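Local coordinates for DegV family protein (Streptococcus agalactiae, PDB 3LUP) that binds a long-chain fatty acid, captured here as elaidic acid, and may play a part in lipid transport or fatty acid metabolism, at residues Pro67-Leu72 with Gln101-Leu106; Thr85-Leu90 with Ile115-Thr120; Leu187-Val192 with Tyr204-Thr209; Ala213-Ala218 with Tyr247-Lys252. One frame throughout, in Å; residues are numbered along the deposited sequence.

Contact 1: residues Pro67-Leu72 with Gln101-Leu106; sequences PSLAEL and QNIQFL
L69 and L72, on the first turn of helix 69-81, meet I103 of the short helix 99-103 and L106, in the turn that follows, a contact on one face of the parallel sheet in this alpha/beta fold. No hydrogen bond crosses the interface, which illustrates how two helical pieces on one sheet face can be joined mainly by branched aliphatic groups. The apolar core centres on the CG2 branch of I103. L72 CD2 reaches I103 CG2 at 3.5 Å, the two side chains crossing at about a right angle, and L69 CD2 meets the same methyl at 3.7 Å. I103 CG2 stands anti to the carbonyl carbon, which turns it to the leucines; the side chain also touches F117 and F91. Farther along, L106 CD1 packs on L72 CG at 3.9 Å. Beneath the helix start, P67 and L72 rest on L29 of strand 26-29.

Polar interactions shape the two backbones rather than bridge them. S68 is the N-cap of helix 69-81, its OG accepting from E71 N at 3.0 Å. On the other side, I103 to L106 form a type I turn, closed by L106 N to I103 O, which carries L106 round to face the leucines. L69 CD2 also lies 3.7 Å from the backbone O of N102, whose side-chain ND2 is bonded to Q66 OE1. Within 101-106, L106 CD2 sits 3.5 Å above one face of the F105 ring, offset toward the rim, while N102 O lies at the ring edge, in its plane.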
loop_
_atom_site.group_PDB
_atom_site.type_symbol
_atom_site.label_atom_id
_atom_site.label_comp_id
_atom_site.label_asym_id
_atom_site.label_seq_id
_atom_site.Cartn_x
_atom_site.Cartn_y
_atom_site.Cartn_z
ATOM N N PRO A 67 -1.287 -9.987 8.887
ATOM C CA PRO A 67 -1.485 -9.593 10.286
ATOM C C PRO A 67 -2.340 -10.632 11.010
ATOM O O PRO A 67 -3.001 -11.440 10.363
ATOM C CB PRO A 67 -2.213 -8.242 10.196
ATOM C CG PRO A 67 -2.400 -7.958 8.761
ATOM C CD PRO A 67 -1.538 -8.877 7.958
ATOM N N SER A 68 -2.296 -10.627 12.338
ATOM C CA SER A 68 -3.016 -11.616 13.148
ATOM C C SER A 68 -4.561 -11.479 13.072
ATOM O O SER A 68 -5.123 -10.413 13.363
ATOM C CB SER A 68 -2.515 -11.545 14.597
ATOM O OG SER A 68 -3.313 -12.324 15.471
ATOM N N LEU A 69 -5.237 -12.555 12.672
ATOM C CA LEU A 69 -6.695 -12.604 12.729
ATOM C C LEU A 69 -7.153 -12.421 14.166
ATOM O O LEU A 69 -8.138 -11.732 14.427
ATOM C CB LEU A 69 -7.234 -13.935 12.207
ATOM C CG LEU A 69 -7.082 -14.281 10.723
ATOM C CD1 LEU A 69 -7.523 -15.717 10.465
ATOM C CD2 LEU A 69 -7.843 -13.295 9.840
ATOM N N ALA A 70 -6.425 -13.039 15.094
ATOM C CA ALA A 70 -6.737 -12.965 16.515
ATOM C C ALA A 70 -6.620 -11.537 17.042
ATOM O O ALA A 70 -7.413 -11.126 17.884
ATOM C CB ALA A 70 -5.847 -13.910 17.307
ATOM N N GLU A 71 -5.644 -10.787 16.543
ATOM C CA GLU A 71 -5.464 -9.401 16.963
ATOM C C GLU A 71 -6.602 -8.516 16.479
ATOM O O GLU A 71 -7.108 -7.689 17.230
ATOM C CB GLU A 71 -4.130 -8.844 16.482
ATOM C CG GLU A 71 -2.957 -9.320 17.281
ATOM C CD GLU A 71 -1.733 -8.449 17.099
ATOM O OE1 GLU A 71 -1.681 -7.697 16.103
ATOM O OE2 GLU A 71 -0.820 -8.512 17.953
ATOM N N LEU A 72 -6.991 -8.690 15.221
ATOM C CA LEU A 72 -8.161 -8.009 14.691
ATOM C C LEU A 72 -9.399 -8.360 15.517
ATOM O O LEU A 72 -10.126 -7.474 15.980
ATOM C CB LEU A 72 -8.380 -8.358 13.210
ATOM C CG LEU A 72 -9.562 -7.699 12.471
ATOM C CD1 LEU A 72 -9.745 -6.195 12.793
ATOM C CD2 LEU A 72 -9.462 -7.939 10.958
ATOM N N GLN A 101 -9.470 -11.590 2.178
ATOM C CA GLN A 101 -10.400 -12.702 2.103
ATOM C C GLN A 101 -10.539 -13.425 3.434
ATOM O O GLN A 101 -11.636 -13.898 3.787
ATOM C CB GLN A 101 -9.989 -13.682 1.023
ATOM C CG GLN A 101 -11.173 -14.489 0.534
ATOM C CD GLN A 101 -11.035 -14.945 -0.913
ATOM O OE1 GLN A 101 -11.190 -16.135 -1.200
ATOM N NE2 GLN A 101 -10.761 -14.002 -1.833
ATOM N N ASN A 102 -9.430 -13.503 4.167
ATOM C CA ASN A 102 -9.400 -14.228 5.432
ATOM C C ASN A 102 -10.130 -13.545 6.582
ATOM O O ASN A 102 -10.602 -14.218 7.492
ATOM C CB ASN A 102 -7.966 -14.584 5.826
ATOM C CG ASN A 102 -7.468 -15.827 5.122
ATOM O OD1 ASN A 102 -8.168 -16.829 5.061
ATOM N ND2 ASN A 102 -6.262 -15.769 4.582
ATOM N N ILE A 103 -10.246 -12.222 6.539
ATOM C CA ILE A 103 -10.910 -11.493 7.622
ATOM C C ILE A 103 -12.412 -11.344 7.446
ATOM O O ILE A 103 -13.066 -10.859 8.361
ATOM C CB ILE A 103 -10.331 -10.069 7.843
ATOM C CG1 ILE A 103 -10.410 -9.248 6.565
ATOM C CG2 ILE A 103 -8.915 -10.130 8.327
ATOM C CD1 ILE A 103 -10.159 -7.818 6.785
ATOM N N GLN A 104 -12.953 -11.748 6.290
ATOM C CA GLN A 104 -14.353 -11.457 5.928
ATOM C C GLN A 104 -15.394 -12.071 6.859
ATOM O O GLN A 104 -16.457 -11.472 7.102
ATOM C CB GLN A 104 -14.670 -11.884 4.493
ATOM C CG GLN A 104 -13.973 -11.094 3.401
ATOM C CD GLN A 104 -14.065 -9.590 3.587
ATOM O OE1 GLN A 104 -15.143 -8.994 3.500
ATOM N NE2 GLN A 104 -12.916 -8.962 3.837
ATOM N N PHE A 105 -15.104 -13.266 7.367
ATOM C CA PHE A 105 -16.050 -13.951 8.241
ATOM C C PHE A 105 -16.256 -13.155 9.527
ATOM O O PHE A 105 -17.311 -13.235 10.145
ATOM C CB PHE A 105 -15.601 -15.388 8.531
ATOM C CG PHE A 105 -14.515 -15.497 9.570
ATOM C CD1 PHE A 105 -13.203 -15.119 9.274
ATOM C CD2 PHE A 105 -14.802 -15.986 10.845
ATOM C CE1 PHE A 105 -12.196 -15.218 10.237
ATOM C CE2 PHE A 105 -13.804 -16.096 11.814
ATOM C CZ PHE A 105 -12.497 -15.714 11.509
ATOM N N LEU A 106 -15.258 -12.364 9.902
ATOM C CA LEU A 106 -15.308 -11.591 11.137
ATOM C C LEU A 106 -16.457 -10.586 11.217
ATOM O O LEU A 106 -16.911 -10.251 12.313
ATOM C CB LEU A 106 -13.960 -10.918 11.426
ATOM C CG LEU A 106 -12.817 -11.807 11.960
ATOM C CD1 LEU A 106 -11.626 -10.963 12.405
ATOM C CD2 LEU A 106 -13.275 -12.694 13.119
#

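Contact 2: residues Thr85-Leu90 with Ile115-Thr120; sequences THVLGL and IAFPDT
V87 to G89 run parallel to I115 to F117, and A116 bonds to both sides of L88: A116 N donates to V87 O at 2.9 Å, while G89 N donates to A116 O at 2.9 Å. The first bond is close to straight, with 164° at the hydrogen. CA-H...O contacts from I115 to V87 O and from F117 to G89 O fill in the ladder. The side chains alternate between two faces. V87 CB meets I115 CG1 at 4.0 Å on one, while L88 CD1 packs on A116 CB and P118 CD on the other. This is the edge of a four-stranded parallel sheet, strands 86-89 and 114-116 being joined by a helical beta-alpha-beta crossover. Helices 124-138 and 144-155 cover the L88 and A116 face. F117 CG is anti to its carbonyl carbon (chi1 -67°). G89, without a side chain, presents a bare CA to the F117 ring, whose CD1 lies 3.3 Å from it at the ring edge; I115 CG2 stands above one ring face, offset toward the rim. Past the strands, L90 CD2 touches P118 CG at 3.7 Å and T120 CG2 at 3.8 Å. T120 OG1 bonds to F91 O. Between the diverging backbones, one water links G89 O with P118 O.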
loop_
_atom_site.group_PDB
_atom_site.type_symbol
_atom_site.label_atom_id
_atom_site.label_comp_id
_atom_site.label_asym_id
_atom_site.label_seq_id
_atom_site.Cartn_x
_atom_site.Cartn_y
_atom_site.Cartn_z
ATOM N N THR A 85 -19.392 2.582 17.216
ATOM C CA THR A 85 -20.600 2.037 16.573
ATOM C C THR A 85 -20.346 1.460 15.186
ATOM O O THR A 85 -21.000 0.502 14.785
ATOM C CB THR A 85 -21.706 3.091 16.451
ATOM O OG1 THR A 85 -21.276 4.131 15.563
ATOM C CG2 THR A 85 -22.031 3.674 17.813
ATOM N N HIS A 86 -19.416 2.061 14.451
ATOM C CA HIS A 86 -19.089 1.610 13.113
ATOM C C HIS A 86 -17.599 1.386 12.990
ATOM O O HIS A 86 -16.797 1.988 13.726
ATOM C CB HIS A 86 -19.505 2.637 12.076
ATOM C CG HIS A 86 -20.979 2.905 12.028
ATOM N ND1 HIS A 86 -21.630 3.660 12.977
ATOM C CD2 HIS A 86 -21.921 2.541 11.127
ATOM C CE1 HIS A 86 -22.912 3.738 12.669
ATOM N NE2 HIS A 86 -23.115 3.065 11.554
ATOM N N VAL A 87 -17.233 0.524 12.040
ATOM C CA VAL A 87 -15.836 0.217 11.755
ATOM C C VAL A 87 -15.576 0.184 10.243
ATOM O O VAL A 87 -16.302 -0.487 9.493
ATOM C CB VAL A 87 -15.428 -1.143 12.387
ATOM C CG1 VAL A 87 -14.001 -1.527 11.995
ATOM C CG2 VAL A 87 -15.576 -1.109 13.908
ATOM N N LEU A 88 -14.537 0.903 9.807
ATOM C CA LEU A 88 -14.023 0.771 8.433
ATOM C C LEU A 88 -12.595 0.220 8.414
ATOM O O LEU A 88 -11.656 0.853 8.913
ATOM C CB LEU A 88 -14.102 2.103 7.689
ATOM C CG LEU A 88 -13.816 2.109 6.185
ATOM C CD1 LEU A 88 -14.752 1.199 5.422
ATOM C CD2 LEU A 88 -13.935 3.527 5.670
ATOM N N GLY A 89 -12.451 -0.984 7.862
ATOM C CA GLY A 89 -11.153 -1.653 7.776
ATOM C C GLY A 89 -10.601 -1.503 6.373
ATOM O O GLY A 89 -11.200 -2.001 5.403
ATOM N N LEU A 90 -9.472 -0.794 6.276
ATOM C CA LEU A 90 -8.785 -0.514 4.999
ATOM C C LEU A 90 -7.370 -1.122 4.976
ATOM O O LEU A 90 -6.374 -0.478 5.339
ATOM C CB LEU A 90 -8.731 0.989 4.729
ATOM C CG LEU A 90 -10.052 1.713 4.476
ATOM C CD1 LEU A 90 -9.792 3.206 4.335
ATOM C CD2 LEU A 90 -10.754 1.172 3.244
ATOM N N ILE A 115 -19.738 -2.845 10.123
ATOM C CA ILE A 115 -18.348 -3.045 9.712
ATOM C C ILE A 115 -18.235 -3.178 8.207
ATOM O O ILE A 115 -18.958 -3.961 7.593
ATOM C CB ILE A 115 -17.764 -4.325 10.348
ATOM C CG1 ILE A 115 -17.903 -4.277 11.867
ATOM C CG2 ILE A 115 -16.309 -4.507 9.961
ATOM C CD1 ILE A 115 -17.758 -5.632 12.536
ATOM N N ALA A 116 -17.317 -2.423 7.613
ATOM C CA ALA A 116 -17.023 -2.593 6.194
ATOM C C ALA A 116 -15.528 -2.754 5.975
ATOM O O ALA A 116 -14.728 -1.916 6.420
ATOM C CB ALA A 116 -17.577 -1.440 5.380
ATOM N N PHE A 117 -15.164 -3.857 5.317
ATOM C CA PHE A 117 -13.788 -4.130 4.926
ATOM C C PHE A 117 -13.668 -4.149 3.398
ATOM O O PHE A 117 -13.407 -5.204 2.818
ATOM C CB PHE A 117 -13.311 -5.486 5.461
ATOM C CG PHE A 117 -13.187 -5.576 6.969
ATOM C CD1 PHE A 117 -12.799 -4.482 7.739
ATOM C CD2 PHE A 117 -13.432 -6.793 7.617
ATOM C CE1 PHE A 117 -12.695 -4.592 9.129
ATOM C CE2 PHE A 117 -13.322 -6.913 9.001
ATOM C CZ PHE A 117 -12.954 -5.817 9.757
ATOM N N PRO A 118 -13.838 -2.983 2.733
ATOM C CA PRO A 118 -13.723 -2.996 1.253
ATOM C C PRO A 118 -12.292 -3.308 0.797
ATOM O O PRO A 118 -11.311 -2.971 1.493
ATOM C CB PRO A 118 -14.115 -1.572 0.854
ATOM C CG PRO A 118 -13.739 -0.730 2.072
ATOM C CD PRO A 118 -13.944 -1.611 3.281
ATOM N N ASP A 119 -12.171 -3.972 -0.348
ATOM C CA ASP A 119 -10.856 -4.306 -0.860
ATOM C C ASP A 119 -10.217 -3.033 -1.395
ATOM O O ASP A 119 -10.722 -2.408 -2.333
ATOM C CB ASP A 119 -10.953 -5.388 -1.939
ATOM C CG ASP A 119 -9.594 -5.742 -2.557
ATOM O OD1 ASP A 119 -8.526 -5.425 -1.968
ATOM O OD2 ASP A 119 -9.608 -6.356 -3.647
ATOM N N THR A 120 -9.101 -2.649 -0.791
ATOM C CA THR A 120 -8.461 -1.395 -1.156
ATOM C C THR A 120 -7.726 -1.520 -2.465
ATOM O O THR A 120 -7.524 -0.524 -3.134
ATOM C CB THR A 120 -7.492 -0.890 -0.085
ATOM O OG1 THR A 120 -6.382 -1.797 0.024
ATOM C CG2 THR A 120 -8.205 -0.764 1.253
HETATM O O HOH W 1 -9.708 -3.412 3.603
#

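Contact 3: residues Leu187-Val192 with Tyr204-Thr209; sequences LSIKPV and YEKVRT
V192 and V207 form the tight part of this contact, their CG2 methyls meeting at 3.6 Å just beyond the point where strands 192-195 and 201-205 pair as an antiparallel beta-hairpin. V192 and E205 make a hydrogen-bonded pair: V192 N donates to E205 O at 2.8 Å, and E205 N returns to V192 O at 3.0 Å. Y204 N also points at V192 O, but only weakly. With Y204 and E205 both opposite V192, this is a classic beta bulge, a worked case of one carbonyl serving two successive amides. Beyond P191 the pairing thins to a single backbone bond, from K190 N to V207 O at 2.8 Å.

The more exposed side is carried by K206 and R208, which lie against I189. There I189 CD1 lies against the aliphatic part of K206, meeting CG at 3.6 Å, and the two side chains cross at about a right angle. A bend at chi3 of K206 (105°) turns CE back toward the same methyl, 3.7 Å away. R208 CG touches I189 CG2 more distantly, at 4.1 Å.

E205 OE2 forms a salt bridge with R216 NE of helix 210-224. That helix also covers V192 through L217 and I220, while F161 of strand 159-163 meets V192 and stands edge-to-face with Y204. The bulge thus lies on the outermost strand of the mixed sheet, 201-205, beside strand 192-195 and against helix 210-224.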
loop_
_atom_site.group_PDB
_atom_site.type_symbol
_atom_site.label_atom_id
_atom_site.label_comp_id
_atom_site.label_asym_id
_atom_site.label_seq_id
_atom_site.Cartn_x
_atom_site.Cartn_y
_atom_site.Cartn_z
ATOM N N LEU A 187 13.815 -10.181 -17.664
ATOM C CA LEU A 187 15.115 -10.040 -16.994
ATOM C C LEU A 187 16.090 -9.021 -17.610
ATOM O O LEU A 187 16.764 -8.305 -16.879
ATOM C CB LEU A 187 15.779 -11.401 -16.762
ATOM C CG LEU A 187 15.304 -12.128 -15.486
ATOM C CD1 LEU A 187 16.028 -13.471 -15.301
ATOM C CD2 LEU A 187 15.420 -11.260 -14.212
ATOM N N SER A 188 16.131 -8.937 -18.938
ATOM C CA SER A 188 17.045 -8.026 -19.630
ATOM C C SER A 188 16.560 -6.596 -19.753
ATOM O O SER A 188 17.248 -5.751 -20.319
ATOM C CB SER A 188 17.329 -8.545 -21.031
ATOM O OG SER A 188 18.381 -9.484 -20.977
ATOM N N ILE A 189 15.370 -6.319 -19.242
ATOM C CA ILE A 189 14.732 -5.037 -19.504
ATOM C C ILE A 189 14.226 -4.401 -18.200
ATOM O O ILE A 189 14.405 -4.963 -17.124
ATOM C CB ILE A 189 13.609 -5.189 -20.582
ATOM C CG1 ILE A 189 12.506 -6.128 -20.089
ATOM C CG2 ILE A 189 14.177 -5.704 -21.921
ATOM C CD1 ILE A 189 11.146 -5.807 -20.666
ATOM N N LYS A 190 13.615 -3.225 -18.296
ATOM C CA LYS A 190 13.101 -2.514 -17.121
ATOM C C LYS A 190 11.597 -2.287 -17.267
ATOM O O LYS A 190 11.165 -1.208 -17.688
ATOM C CB LYS A 190 13.853 -1.190 -16.910
ATOM C CG LYS A 190 15.179 -1.316 -16.154
ATOM C CD LYS A 190 14.947 -1.377 -14.629
ATOM C CE LYS A 190 16.239 -1.524 -13.810
ATOM N NZ LYS A 190 17.256 -2.482 -14.357
ATOM N N PRO A 191 10.783 -3.315 -16.945
ATOM C CA PRO A 191 9.331 -3.216 -17.140
ATOM C C PRO A 191 8.663 -2.273 -16.157
ATOM O O PRO A 191 9.110 -2.128 -15.017
ATOM C CB PRO A 191 8.857 -4.632 -16.863
ATOM C CG PRO A 191 9.890 -5.187 -15.919
ATOM C CD PRO A 191 11.175 -4.634 -16.403
ATOM N N VAL A 192 7.604 -1.625 -16.623
ATOM C CA VAL A 192 6.707 -0.850 -15.781
ATOM C C VAL A 192 5.570 -1.778 -15.351
ATOM O O VAL A 192 4.922 -2.439 -16.187
ATOM C CB VAL A 192 6.131 0.383 -16.534
ATOM C CG1 VAL A 192 5.307 1.251 -15.604
ATOM C CG2 VAL A 192 7.232 1.208 -17.158
ATOM N N TYR A 204 2.576 -3.682 -16.752
ATOM C CA TYR A 204 1.907 -2.696 -17.572
ATOM C C TYR A 204 2.575 -2.619 -18.948
ATOM O O TYR A 204 1.913 -2.788 -19.965
ATOM C CB TYR A 204 1.911 -1.337 -16.870
ATOM C CG TYR A 204 1.177 -0.254 -17.620
ATOM C CD1 TYR A 204 -0.218 -0.250 -17.694
ATOM C CD2 TYR A 204 1.881 0.775 -18.247
ATOM C CE1 TYR A 204 -0.897 0.751 -18.382
ATOM C CE2 TYR A 204 1.215 1.783 -18.932
ATOM C CZ TYR A 204 -0.173 1.763 -18.997
ATOM O OH TYR A 204 -0.820 2.760 -19.684
ATOM N N GLU A 205 3.893 -2.404 -18.968
ATOM C CA GLU A 205 4.608 -2.135 -20.216
ATOM C C GLU A 205 6.055 -2.666 -20.170
ATOM O O GLU A 205 6.736 -2.519 -19.150
ATOM C CB GLU A 205 4.584 -0.621 -20.468
ATOM C CG GLU A 205 4.816 -0.174 -21.901
ATOM C CD GLU A 205 4.585 1.334 -22.097
ATOM O OE1 GLU A 205 3.559 1.860 -21.589
ATOM O OE2 GLU A 205 5.427 1.990 -22.770
ATOM N N LYS A 206 6.504 -3.301 -21.260
ATOM C CA LYS A 206 7.924 -3.629 -21.434
ATOM C C LYS A 206 8.650 -2.346 -21.831
ATOM O O LYS A 206 8.376 -1.771 -22.885
ATOM C CB LYS A 206 8.137 -4.702 -22.515
ATOM C CG LYS A 206 7.842 -6.153 -22.094
ATOM C CD LYS A 206 8.073 -7.163 -23.232
ATOM C CE LYS A 206 9.357 -7.972 -23.049
ATOM N NZ LYS A 206 9.893 -8.594 -24.306
ATOM N N VAL A 207 9.538 -1.871 -20.970
ATOM C CA VAL A 207 10.372 -0.713 -21.288
ATOM C C VAL A 207 11.811 -1.189 -21.221
ATOM O O VAL A 207 12.186 -1.919 -20.308
ATOM C CB VAL A 207 10.127 0.484 -20.327
ATOM C CG1 VAL A 207 11.032 1.651 -20.678
ATOM C CG2 VAL A 207 8.672 0.931 -20.404
ATOM N N ARG A 208 12.620 -0.793 -22.190
ATOM C CA ARG A 208 13.933 -1.401 -22.314
ATOM C C ARG A 208 15.013 -0.850 -21.386
ATOM O O ARG A 208 15.835 -1.613 -20.887
ATOM C CB ARG A 208 14.375 -1.417 -23.770
ATOM C CG ARG A 208 13.720 -2.545 -24.538
ATOM C CD ARG A 208 14.305 -2.676 -25.910
ATOM N NE ARG A 208 15.711 -3.086 -25.897
ATOM C CZ ARG A 208 16.751 -2.260 -26.014
ATOM N NH1 ARG A 208 16.577 -0.947 -26.139
ATOM N NH2 ARG A 208 17.977 -2.758 -25.999
ATOM N N THR A 209 14.994 0.455 -21.137
ATOM C CA THR A 209 16.010 1.088 -20.302
ATOM C C THR A 209 15.426 1.716 -19.044
ATOM O O THR A 209 14.243 2.011 -18.990
ATOM C CB THR A 209 16.793 2.151 -21.086
ATOM O OG1 THR A 209 17.677 2.845 -20.197
ATOM C CG2 THR A 209 15.852 3.163 -21.721
#

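Contact 4: residues Ala213-Ala218 with Tyr247-Lys252; sequences ALKRLA and YNLLAK
A218 and L249 meet at CB, 3.6 Å apart, where helices 210-224 and 240-252 pack side by side against the mixed sheet of an alpha/beta fold. Around the short segments their axes come within 9.1 Å and run at 41° to each other, the signed crossing angle being -41°. A small residue facing a branched one sets the first shell, and L250 CD2 also comes to A218 CB, at 3.8 Å. L249 then reaches past the alanine. Its CG is anti to the carbonyl carbon (chi1 -68°); from there CD1 comes 4.0 Å from L214 CB and CD2 4.2 Å from K215 CG. The lysine's aliphatic part thus borders the contact on its exposed side.

The second shell lies toward the sheet. L246, one turn earlier on helix 240-252, touches both A218 and L217, while L250 also rests on L259 of strand 259-263. L214 meets V277 and L217 meets F279, both on strand 277-283. Strand 230-236, helix 240-252 and strand 259-263 form a beta-alpha-beta crossover. L214 O, which accepts from A218 N within its helix, also lies 3.5 Å from L249 CD1.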
loop_
_atom_site.group_PDB
_atom_site.type_symbol
_atom_site.label_atom_id
_atom_site.label_comp_id
_atom_site.label_asym_id
_atom_site.label_seq_id
_atom_site.Cartn_x
_atom_site.Cartn_y
_atom_site.Cartn_z
ATOM N N ALA A 213 12.282 4.026 -18.601
ATOM C CA ALA A 213 11.339 3.567 -17.583
ATOM C C ALA A 213 10.829 4.725 -16.736
ATOM O O ALA A 213 9.625 4.882 -16.563
ATOM C CB ALA A 213 11.957 2.489 -16.705
ATOM N N LEU A 214 11.751 5.537 -16.220
ATOM C CA LEU A 214 11.376 6.629 -15.333
ATOM C C LEU A 214 10.595 7.685 -16.087
ATOM O O LEU A 214 9.612 8.212 -15.559
ATOM C CB LEU A 214 12.601 7.259 -14.662
ATOM C CG LEU A 214 13.413 6.358 -13.735
ATOM C CD1 LEU A 214 14.677 7.034 -13.267
ATOM C CD2 LEU A 214 12.571 5.899 -12.561
ATOM N N LYS A 215 11.038 7.986 -17.313
ATOM C CA LYS A 215 10.371 8.954 -18.175
ATOM C C LYS A 215 8.956 8.483 -18.470
ATOM O O LYS A 215 7.990 9.255 -18.359
ATOM C CB LYS A 215 11.138 9.151 -19.484
ATOM C CG LYS A 215 12.465 9.915 -19.355
ATOM C CD LYS A 215 12.834 10.650 -20.646
ATOM C CE LYS A 215 13.472 9.717 -21.678
ATOM N NZ LYS A 215 13.155 10.157 -23.072
ATOM N N ARG A 216 8.836 7.202 -18.810
ATOM C CA ARG A 216 7.541 6.567 -18.996
ATOM C C ARG A 216 6.622 6.652 -17.753
ATOM O O ARG A 216 5.429 6.877 -17.891
ATOM C CB ARG A 216 7.728 5.127 -19.470
ATOM C CG ARG A 216 6.476 4.484 -20.024
ATOM C CD ARG A 216 6.098 4.959 -21.457
ATOM N NE ARG A 216 4.687 4.639 -21.689
ATOM C CZ ARG A 216 3.670 5.471 -21.457
ATOM N NH1 ARG A 216 3.891 6.710 -21.025
ATOM N NH2 ARG A 216 2.421 5.073 -21.669
ATOM N N LEU A 217 7.170 6.495 -16.549
ATOM C CA LEU A 217 6.388 6.703 -15.321
ATOM C C LEU A 217 5.781 8.117 -15.223
ATOM O O LEU A 217 4.581 8.272 -14.947
ATOM C CB LEU A 217 7.236 6.424 -14.074
ATOM C CG LEU A 217 7.535 4.981 -13.654
ATOM C CD1 LEU A 217 8.476 5.022 -12.479
ATOM C CD2 LEU A 217 6.264 4.176 -13.309
ATOM N N ALA A 218 6.615 9.135 -15.452
ATOM C CA ALA A 218 6.149 10.526 -15.474
ATOM C C ALA A 218 5.039 10.743 -16.493
ATOM O O ALA A 218 4.059 11.414 -16.197
ATOM C CB ALA A 218 7.278 11.471 -15.730
ATOM N N TYR A 247 10.678 12.826 -9.597
ATOM C CA TYR A 247 10.151 14.067 -9.034
ATOM C C TYR A 247 10.364 15.228 -9.984
ATOM O O TYR A 247 9.445 16.023 -10.216
ATOM C CB TYR A 247 10.823 14.380 -7.699
ATOM C CG TYR A 247 10.292 15.612 -7.002
ATOM C CD1 TYR A 247 9.222 15.525 -6.103
ATOM C CD2 TYR A 247 10.869 16.862 -7.221
ATOM C CE1 TYR A 247 8.738 16.648 -5.457
ATOM C CE2 TYR A 247 10.397 17.989 -6.570
ATOM C CZ TYR A 247 9.335 17.872 -5.692
ATOM O OH TYR A 247 8.867 18.995 -5.064
ATOM N N ASN A 248 11.583 15.320 -10.517
ATOM C CA ASN A 248 11.936 16.366 -11.475
ATOM C C ASN A 248 11.171 16.224 -12.776
ATOM O O ASN A 248 10.653 17.207 -13.279
ATOM C CB ASN A 248 13.441 16.409 -11.721
ATOM C CG ASN A 248 14.221 16.787 -10.474
ATOM O OD1 ASN A 248 13.733 17.535 -9.619
ATOM N ND2 ASN A 248 15.437 16.261 -10.355
ATOM N N LEU A 249 11.071 15.002 -13.297
ATOM C CA LEU A 249 10.255 14.741 -14.477
ATOM C C LEU A 249 8.815 15.211 -14.282
ATOM O O LEU A 249 8.205 15.737 -15.206
ATOM C CB LEU A 249 10.263 13.253 -14.832
ATOM C CG LEU A 249 11.571 12.640 -15.342
ATOM C CD1 LEU A 249 11.514 11.095 -15.274
ATOM C CD2 LEU A 249 11.933 13.148 -16.748
ATOM N N LEU A 250 8.280 15.021 -13.077
ATOM C CA LEU A 250 6.931 15.454 -12.735
ATOM C C LEU A 250 6.862 16.938 -12.386
ATOM O O LEU A 250 5.828 17.578 -12.574
ATOM C CB LEU A 250 6.389 14.610 -11.590
ATOM C CG LEU A 250 6.053 13.171 -11.981
ATOM C CD1 LEU A 250 5.493 12.456 -10.783
ATOM C CD2 LEU A 250 5.052 13.139 -13.126
ATOM N N ALA A 251 7.967 17.475 -11.879
ATOM C CA ALA A 251 8.077 18.905 -11.626
ATOM C C ALA A 251 8.010 19.643 -12.956
ATOM O O ALA A 251 7.235 20.582 -13.115
ATOM C CB ALA A 251 9.383 19.227 -10.888
ATOM N N LYS A 252 8.813 19.186 -13.912
ATOM C CA LYS A 252 8.813 19.735 -15.264
ATOM C C LYS A 252 7.419 19.650 -15.884
ATOM O O LYS A 252 6.978 20.582 -16.541
ATOM C CB LYS A 252 9.848 19.035 -16.164
ATOM C CG LYS A 252 9.942 19.659 -17.546
ATOM C CD LYS A 252 11.022 19.062 -18.428
ATOM C CE LYS A 252 11.102 19.828 -19.744
ATOM N NZ LYS A 252 12.254 19.400 -20.589
#

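The four contacts fall into two pairs on opposite sides of the chain's centre. Contacts 1 and 2 join where I103 CD1 packs on F117 CD2 at 3.5 Å, just past strand 114-116. Contacts 3 and 4 are tied by the salt bridge from R216 NE to E205 OE2 at 3.0 Å and by V192 CG1 against L217 CD2 at 3.8 Å. Between the pairs nothing touches: contacts 2 and 3 stay about 16 Å apart at their nearest atoms. The bound elaidic acid lies between the pairs, about 7 Å from the side chain of N102, 10 Å from that of T120, 11 Å from that of V192 and 12 Å from that of L250.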